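Local structure of putative lipoprotein (Bacteroides ovatus, 3OQQ) at residues Ser30-Glu33 against Ala34-Leu37; Pro112-Glu115 against Thr116-Gly119; Asn241-Trp244 against Ser245-Arg249; Asp407-Lys410 against Trp411-Lys415. The protein is of unknown function but is probably an extracellular lipoprotein, rich in antiparallel beta-sheet and binding several calcium ions. All blocks are in the same frame, centred on the assembly; numbering follows the deposited sequence.

All four contacts are local, each made within one continuous piece of chain, and none touches another; contacts 1 and 2 come nearest, with about 23 Å between centres. Contacts 1, 2 and 3 are surface loops next to strands, whereas contact 4 is a short, partly buried helix. Chemistry follows place. Contact 1 is a turn held by main-chain and serine groups leading into strand 36-41, and contact 2 gives side-chain oxygens of Asn114 and Asp117 to a calcium ion. Contact 3, at the end of strand 234-242, gathers donors round one aspartate. Contact 4 puts aromatic and apolar groups inward and water-bridged polar groups outward.

Contact 1 (Ser30-Glu33 against Ala34-Leu37); sequences SGSE and ASLL
Glu33 and Leu36 close a type I beta turn, in which Leu36 N donates to Glu33 O over 3.1 Å at an N-H...O angle of 150°. The donor stands above the carbonyl plane of Glu33, 66° out of it, and not on a lone pair. Just before it, Ser32 holds the incoming chain against Ser35 through both of its oxygens. Ser35 N lies 3.1 Å from Ser32 OG, the straighter of its two bonds, and makes a second, weak bond to Ser32 O. Ser32 OG can receive this N-H because chi1 of 85° tucks it between its own backbone N and carbonyl carbon, which leaves it within reach of Ser35 N. The hydroxyl of Ser35 turns back the other way: its OG lies 3.1 Å from Ser32 O and 3.3 Å from Ser32 OG, the latter a weak pairing, and its one proton is not assigned between acceptors. Two serines three residues apart thus tie the turn through short polar groups. Carbon contacts add little: Leu36 CB lies 3.3 Å from the carbonyl oxygen Glu33 O and Ala34 CB 3.9 Å from the hydroxyl oxygen Ser32 OG. The turn ends the link between strands 23-26 and 36-41: Ser35 pairs back to Ser27, the Leu36 side chain touches Asn24 and Tyr26 of strand 23-26, and Leu37 packs on Leu51 and Val53 of strand 46-54.

Contact 2 (Pro112-Glu115 against Thr116-Gly119); sequences PTNE and TDQG. With CA (calcium ion), chain E.
Asn114 and Asp117 meet on one calcium ion, making this short turn a metal-binding loop between strands 96-104 and 122-131. Asn114 OD1 binds the calcium ion at 2.2 Å, and the Asp117 carboxylate grips it with both oxygens, OD1 at 2.5 Å. The two side chains run side by side in the same direction, their amide and carboxylate planes 67° apart. Two waters and Gln164 OE1, from outside the loop, complete the ligands found. Asp117 CG sits between its backbone N and carbonyl carbon (chi1 71°), which carries the carboxylate back over the turn toward Asn114.

The second shell is the turn itself. Thr113 O accepts Thr116 N at 3.0 Å and, weakly, Asp117 N, which probably helps to bring Asp117 round beside Asn114. Thr116 OG1 returns the link by accepting Thr113 N at 3.1 Å, while also bonding Gln111 O. Replacing Thr116 with a valine would probably leave Thr113 N and Gln111 O without their shared hydroxyl, and so relax the turn that sets Asn114 beside Asp117. Farther along, Gln118 is the centre of an inverse gamma turn, and its side chain folds back over the loop. Asn114 O has two donors: water 1, itself a calcium ligand, at 2.9 Å, and Gln118 NE2, also at 2.9 Å, in the carbonyl plane with an N-H...O angle of 160°.

Contact 3 (Asn241-Trp244 against Ser245-Arg249); sequences NWNW and SNDTR
Asp247 points its carboxylate back at Asn243 and Trp244, and hydrogen bonds carry most of the contact. Asn243 ND2 donates to Asp247 OD2 over 2.9 Å, nearly straight at 165°. The acceptor lies in the amide plane of Asn243, but the donor reaches OD2 on its anti side, tilted 33° out of the carboxylate plane. A weaker bond runs from Trp244 N to the same OD2 at 3.0 Å. Asp247 OD1 accepts Thr248 N at 3.0 Å. The unusual chi1 of -144° places the group between these donors. Trp244 NE1 is hydrogen-bonded to Pro297 O.

Ionic partners come from outside: Arg253 bridges OD2 and Arg293 bridges OD1. With an alanine in place of Asp247, Arg253 and Arg293 would probably lose their shared counter-charge, and the Asn243 amide would keep Glu251 O but lose its straight partner OD2.

Ring contacts come third. The Trp244 indole stands perpendicular to the carboxylate, presenting its edge, with CE3 3.4 Å from Asp247 OD1. Over one face of that indole, Trp242 sets its CZ3 about 3.8 Å above the plane, near the centre.

The loop leaving strand 234-242 is therefore organised round one anion: with three N-H donors about it, the carboxylate is likely to stay ionised, its charge probably offset by Arg253, at the start of strand 253-263, and by Arg293 from a separate loop.

Contact 4 (Asp407-Lys410 against Trp411-Lys415); sequences DFTK and WVDSK
Asp407 O receives Trp411 N at 3.3 Å, the first i to i+4 bond of the short helix 408-413. Its OD2 is held by Asn425, while OD1 makes a long salt bridge with Lys410 NZ.

Phe408 O takes Val412 N at 2.9 Å, in the carbonyl plane and almost straight (169°). With CG anti to the backbone N (chi1 -177°), the phenyl ring swings along the helix, and Val412 CG2 sits over its face, 3.7 Å from the ring centroid and 16° off the normal, a CH-pi contact. The Trp411 ring lies obliquely beside it, CZ3 reaching 3.8 Å from Phe408 CE1. Trp422 packs against both rings and Phe401 meets Phe408 edge-to-face.

Thr409 O accepts Asp413 N at 2.7 Å, and water 3 bridges Thr409 OG1 and Asp413 OD2, the water donating to the carboxylate.

Lys410 O accepts Ser414 N at 3.1 Å and has Ser414 OG 2.9 Å away. Lys415, at positive phi, then ends the helix in a Schellman motif, its N bonded to Val412 O.

The helix is thus amphipathic in its contacts: the Phe408 and Trp411 rings meet aromatic residues elsewhere in the fold, the Val412 methyl lies on Phe408, and the threonine and aspartate tips are linked by water.

Contact 1 (Ser30-Glu33 against Ala34-Leu37)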
# COMPACT_ATOMS: atom_id res chain seq x y z
N SER A 30 -19.50 -6.77 -3.42
CA SER A 30 -19.79 -5.46 -2.84
C SER A 30 -18.98 -4.43 -3.64
O SER A 30 -17.76 -4.59 -3.80
CB SER A 30 -19.43 -5.42 -1.36
OG SER A 30 -18.05 -5.12 -1.19
N GLY A 31 -19.62 -3.41 -4.18
CA GLY A 31 -18.87 -2.42 -4.95
C GLY A 31 -18.11 -1.46 -4.06
O GLY A 31 -18.14 -0.25 -4.31
N SER A 32 -17.43 -1.98 -3.00
CA SER A 32 -16.67 -1.17 -2.04
C SER A 32 -15.46 -0.55 -2.71
O SER A 32 -14.85 -1.17 -3.59
CB SER A 32 -16.25 -2.00 -0.83
OG SER A 32 -15.04 -2.73 -1.02
N GLU A 33 -15.10 0.66 -2.28
CA GLU A 33 -13.94 1.38 -2.78
C GLU A 33 -12.66 0.57 -2.57
O GLU A 33 -11.82 0.49 -3.47
CB GLU A 33 -13.83 2.75 -2.09
CG GLU A 33 -14.82 3.78 -2.59
CD GLU A 33 -14.50 5.21 -2.20
OE1 GLU A 33 -13.98 5.43 -1.08
OE2 GLU A 33 -14.78 6.11 -3.02
N ALA A 34 -12.54 -0.06 -1.38
CA ALA A 34 -11.39 -0.89 -1.03
C ALA A 34 -11.18 -2.04 -2.03
O ALA A 34 -10.03 -2.37 -2.36
CB ALA A 34 -11.58 -1.47 0.36
N SER A 35 -12.28 -2.63 -2.53
CA SER A 35 -12.23 -3.78 -3.44
C SER A 35 -12.07 -3.37 -4.92
O SER A 35 -11.88 -4.25 -5.75
CB SER A 35 -13.46 -4.67 -3.23
OG SER A 35 -14.59 -4.21 -3.95
N LEU A 36 -12.14 -2.04 -5.25
CA LEU A 36 -11.93 -1.58 -6.62
C LEU A 36 -10.50 -1.91 -7.06
O LEU A 36 -9.54 -1.62 -6.34
CB LEU A 36 -12.18 -0.07 -6.75
CG LEU A 36 -12.35 0.48 -8.15
CD1 LEU A 36 -13.47 1.44 -8.20
CD2 LEU A 36 -11.07 1.18 -8.62
N LEU A 37 -10.38 -2.55 -8.22
CA LEU A 37 -9.09 -2.92 -8.82
C LEU A 37 -8.72 -1.95 -9.93
O LEU A 37 -7.57 -1.52 -10.03
CB LEU A 37 -9.19 -4.33 -9.39
CG LEU A 37 -9.51 -5.44 -8.39
CD1 LEU A 37 -9.88 -6.69 -9.13
CD2 LEU A 37 -8.31 -5.70 -7.45

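Contact 2 (Pro112-Glu115 against Thr116-Gly119)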
# COMPACT_ATOMS: atom_id res chain seq x y z
N PRO A 112 -20.54 3.17 -25.40
CA PRO A 112 -19.56 4.25 -25.49
C PRO A 112 -19.64 5.06 -26.77
O PRO A 112 -19.90 4.54 -27.86
CB PRO A 112 -18.21 3.53 -25.36
CG PRO A 112 -18.46 2.14 -25.74
CD PRO A 112 -19.91 1.84 -25.49
N THR A 113 -19.50 6.38 -26.58
CA THR A 113 -19.36 7.46 -27.57
C THR A 113 -18.49 8.50 -26.92
O THR A 113 -18.27 8.42 -25.70
CB THR A 113 -20.68 8.06 -28.08
OG1 THR A 113 -21.41 8.64 -27.00
CG2 THR A 113 -21.53 7.07 -28.88
N ASN A 114 -18.00 9.49 -27.68
CA ASN A 114 -17.16 10.53 -27.09
C ASN A 114 -17.99 11.42 -26.11
O ASN A 114 -17.41 12.15 -25.32
CB ASN A 114 -16.45 11.34 -28.17
CG ASN A 114 -15.23 10.62 -28.72
OD1 ASN A 114 -14.31 10.25 -27.98
ND2 ASN A 114 -15.17 10.43 -30.04
N GLU A 115 -19.33 11.30 -26.15
CA GLU A 115 -20.29 11.99 -25.29
C GLU A 115 -20.36 11.31 -23.89
O GLU A 115 -20.63 12.00 -22.91
CB GLU A 115 -21.69 12.01 -25.96
CG GLU A 115 -22.84 12.61 -25.15
CD GLU A 115 -24.21 12.69 -25.80
OE1 GLU A 115 -24.65 11.69 -26.42
OE2 GLU A 115 -24.87 13.74 -25.64
N THR A 116 -20.07 9.97 -23.82
CA THR A 116 -20.19 9.16 -22.60
C THR A 116 -18.88 8.51 -22.06
O THR A 116 -18.93 7.85 -21.02
CB THR A 116 -21.22 8.04 -22.85
OG1 THR A 116 -20.70 7.14 -23.83
CG2 THR A 116 -22.56 8.57 -23.31
N ASP A 117 -17.72 8.70 -22.74
CA ASP A 117 -16.46 8.07 -22.32
C ASP A 117 -15.43 9.05 -21.69
O ASP A 117 -14.25 8.73 -21.64
CB ASP A 117 -15.82 7.37 -23.54
CG ASP A 117 -15.24 8.31 -24.62
OD1 ASP A 117 -15.42 9.55 -24.49
OD2 ASP A 117 -14.63 7.81 -25.58
N GLN A 118 -15.86 10.24 -21.30
CA GLN A 118 -14.93 11.26 -20.80
C GLN A 118 -14.48 10.97 -19.36
O GLN A 118 -15.07 11.48 -18.40
CB GLN A 118 -15.54 12.66 -20.92
CG GLN A 118 -15.79 13.11 -22.36
CD GLN A 118 -16.68 14.33 -22.42
OE1 GLN A 118 -16.50 15.30 -21.68
NE2 GLN A 118 -17.66 14.30 -23.32
N GLY A 119 -13.43 10.16 -19.23
CA GLY A 119 -12.88 9.78 -17.94
C GLY A 119 -11.55 9.07 -18.08
O GLY A 119 -11.30 8.39 -19.08
CA CA E . -13.55 10.20 -25.96
O HOH W 1 -14.47 12.09 -25.37
O HOH W 2 -11.94 10.14 -23.86

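Contact 3 (Asn241-Trp244 against Ser245-Arg249)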
# COMPACT_ATOMS: atom_id res chain seq x y z
N ASN A 241 4.20 20.65 15.84
CA ASN A 241 3.50 21.19 16.99
C ASN A 241 2.00 20.91 16.93
O ASN A 241 1.19 21.78 17.27
CB ASN A 241 3.78 22.71 17.06
CG ASN A 241 3.45 23.36 18.38
OD1 ASN A 241 3.76 22.83 19.44
ND2 ASN A 241 2.85 24.55 18.33
N TRP A 242 1.62 19.69 16.54
CA TRP A 242 0.21 19.36 16.40
C TRP A 242 -0.29 18.45 17.51
O TRP A 242 0.48 17.76 18.19
CB TRP A 242 -0.09 18.74 15.02
CG TRP A 242 0.51 17.38 14.80
CD1 TRP A 242 1.74 17.10 14.27
CD2 TRP A 242 -0.10 16.10 15.07
NE1 TRP A 242 1.95 15.73 14.22
CE2 TRP A 242 0.83 15.10 14.69
CE3 TRP A 242 -1.35 15.70 15.59
CZ2 TRP A 242 0.55 13.73 14.83
CZ3 TRP A 242 -1.62 14.35 15.74
CH2 TRP A 242 -0.66 13.38 15.39
N ASN A 243 -1.61 18.45 17.68
CA ASN A 243 -2.31 17.60 18.62
C ASN A 243 -3.64 17.24 18.04
O ASN A 243 -4.16 17.97 17.18
CB ASN A 243 -2.49 18.30 19.98
CG ASN A 243 -1.26 18.34 20.84
OD1 ASN A 243 -0.57 19.35 20.90
ND2 ASN A 243 -0.92 17.24 21.49
N TRP A 244 -4.17 16.07 18.44
CA TRP A 244 -5.52 15.68 18.06
C TRP A 244 -6.45 16.62 18.82
O TRP A 244 -6.05 17.15 19.87
CB TRP A 244 -5.80 14.22 18.47
CG TRP A 244 -5.31 13.19 17.49
CD1 TRP A 244 -5.88 12.86 16.29
CD2 TRP A 244 -4.18 12.32 17.66
NE1 TRP A 244 -5.16 11.84 15.69
CE2 TRP A 244 -4.13 11.47 16.52
CE3 TRP A 244 -3.23 12.13 18.68
CZ2 TRP A 244 -3.13 10.50 16.35
CZ3 TRP A 244 -2.25 11.15 18.52
CH2 TRP A 244 -2.21 10.35 17.37
N SER A 245 -7.67 16.85 18.32
CA SER A 245 -8.67 17.60 19.08
C SER A 245 -8.95 16.79 20.34
O SER A 245 -8.96 15.57 20.25
CB SER A 245 -9.96 17.76 18.27
OG SER A 245 -9.76 18.59 17.14
N ASN A 246 -9.09 17.44 21.50
CA ASN A 246 -9.33 16.79 22.80
C ASN A 246 -8.33 15.61 23.00
O ASN A 246 -8.73 14.48 23.30
CB ASN A 246 -10.82 16.36 22.93
CG ASN A 246 -11.78 17.44 22.45
OD1 ASN A 246 -11.80 18.58 22.95
ND2 ASN A 246 -12.53 17.13 21.41
N ASP A 247 -7.03 15.92 22.80
CA ASP A 247 -5.90 15.00 22.91
C ASP A 247 -5.67 14.59 24.35
O ASP A 247 -5.93 15.36 25.27
CB ASP A 247 -4.61 15.62 22.32
CG ASP A 247 -3.72 14.61 21.61
OD1 ASP A 247 -3.94 13.38 21.78
OD2 ASP A 247 -2.79 15.05 20.89
N THR A 248 -5.15 13.36 24.52
CA THR A 248 -4.90 12.74 25.82
C THR A 248 -3.63 13.30 26.51
O THR A 248 -3.36 12.96 27.67
CB THR A 248 -4.86 11.23 25.65
OG1 THR A 248 -3.94 10.92 24.60
CG2 THR A 248 -6.23 10.65 25.31
N ARG A 249 -2.87 14.16 25.82
CA ARG A 249 -1.68 14.79 26.38
C ARG A 249 -1.61 16.25 25.95
O ARG A 249 -2.21 16.62 24.93
CB ARG A 249 -0.40 14.01 25.99
CG ARG A 249 0.26 14.37 24.64
CD ARG A 249 1.52 13.55 24.46
NE ARG A 249 2.45 14.06 23.44
CZ ARG A 249 3.55 13.41 23.07
NH1 ARG A 249 3.84 12.24 23.61
NH2 ARG A 249 4.36 13.93 22.15

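Contact 4 (Asp407-Lys410 against Trp411-Lys415)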
# COMPACT_ATOMS: atom_id res chain seq x y z
N ASP A 407 -5.12 -19.70 11.26
CA ASP A 407 -4.81 -20.36 9.99
C ASP A 407 -3.53 -19.81 9.33
O ASP A 407 -3.16 -20.28 8.24
CB ASP A 407 -5.99 -20.23 9.04
CG ASP A 407 -7.19 -21.02 9.53
OD1 ASP A 407 -6.98 -22.02 10.24
OD2 ASP A 407 -8.31 -20.64 9.18
N PHE A 408 -2.86 -18.82 9.97
CA PHE A 408 -1.64 -18.19 9.44
C PHE A 408 -0.53 -19.22 9.16
O PHE A 408 -0.03 -19.26 8.04
CB PHE A 408 -1.11 -17.09 10.37
CG PHE A 408 0.12 -16.33 9.87
CD1 PHE A 408 0.04 -15.51 8.75
CD2 PHE A 408 1.34 -16.43 10.54
CE1 PHE A 408 1.17 -14.81 8.30
CE2 PHE A 408 2.45 -15.70 10.10
CZ PHE A 408 2.35 -14.89 8.99
N THR A 409 -0.14 -20.04 10.17
CA THR A 409 0.99 -20.99 9.97
C THR A 409 0.65 -22.02 8.91
O THR A 409 1.56 -22.44 8.18
CB THR A 409 1.47 -21.64 11.27
OG1 THR A 409 0.46 -22.52 11.73
CG2 THR A 409 1.83 -20.61 12.35
N LYS A 410 -0.64 -22.38 8.76
CA LYS A 410 -1.09 -23.32 7.72
C LYS A 410 -0.75 -22.77 6.33
O LYS A 410 -0.26 -23.50 5.48
CB LYS A 410 -2.59 -23.62 7.83
CG LYS A 410 -2.92 -24.65 8.91
CD LYS A 410 -4.43 -24.78 9.09
CE LYS A 410 -4.78 -25.75 10.19
NZ LYS A 410 -6.23 -25.69 10.53
N TRP A 411 -1.00 -21.47 6.12
CA TRP A 411 -0.67 -20.76 4.89
C TRP A 411 0.85 -20.64 4.73
O TRP A 411 1.39 -20.93 3.65
CB TRP A 411 -1.33 -19.39 4.91
CG TRP A 411 -1.00 -18.50 3.75
CD1 TRP A 411 -1.52 -18.57 2.49
CD2 TRP A 411 -0.21 -17.30 3.79
NE1 TRP A 411 -1.06 -17.53 1.73
CE2 TRP A 411 -0.26 -16.72 2.50
CE3 TRP A 411 0.49 -16.63 4.81
CZ2 TRP A 411 0.38 -15.52 2.20
CZ3 TRP A 411 1.11 -15.42 4.51
CH2 TRP A 411 1.06 -14.88 3.22
N VAL A 412 1.55 -20.20 5.81
CA VAL A 412 3.01 -20.05 5.79
C VAL A 412 3.66 -21.38 5.41
O VAL A 412 4.38 -21.44 4.41
CB VAL A 412 3.61 -19.49 7.12
CG1 VAL A 412 5.15 -19.54 7.09
CG2 VAL A 412 3.14 -18.05 7.37
N ASP A 413 3.39 -22.43 6.19
CA ASP A 413 4.05 -23.73 6.06
C ASP A 413 3.67 -24.48 4.79
O ASP A 413 4.46 -25.29 4.34
CB ASP A 413 3.84 -24.56 7.33
CG ASP A 413 4.61 -23.92 8.49
OD1 ASP A 413 5.83 -23.68 8.33
OD2 ASP A 413 3.99 -23.65 9.54
N SER A 414 2.50 -24.18 4.18
CA SER A 414 2.14 -24.76 2.89
C SER A 414 2.68 -23.86 1.76
O SER A 414 2.45 -24.14 0.58
CB SER A 414 0.63 -24.93 2.76
OG SER A 414 0.07 -23.64 2.64
N LYS A 415 3.37 -22.78 2.12
CA LYS A 415 3.92 -21.79 1.20
C LYS A 415 2.83 -21.21 0.29
O LYS A 415 2.99 -21.13 -0.92
CB LYS A 415 5.09 -22.37 0.38
CG LYS A 415 6.33 -22.57 1.24
CD LYS A 415 7.55 -22.90 0.41
CE LYS A 415 8.57 -23.60 1.26
NZ LYS A 415 9.29 -22.62 2.11
O HOH W 3 1.75 -24.86 10.29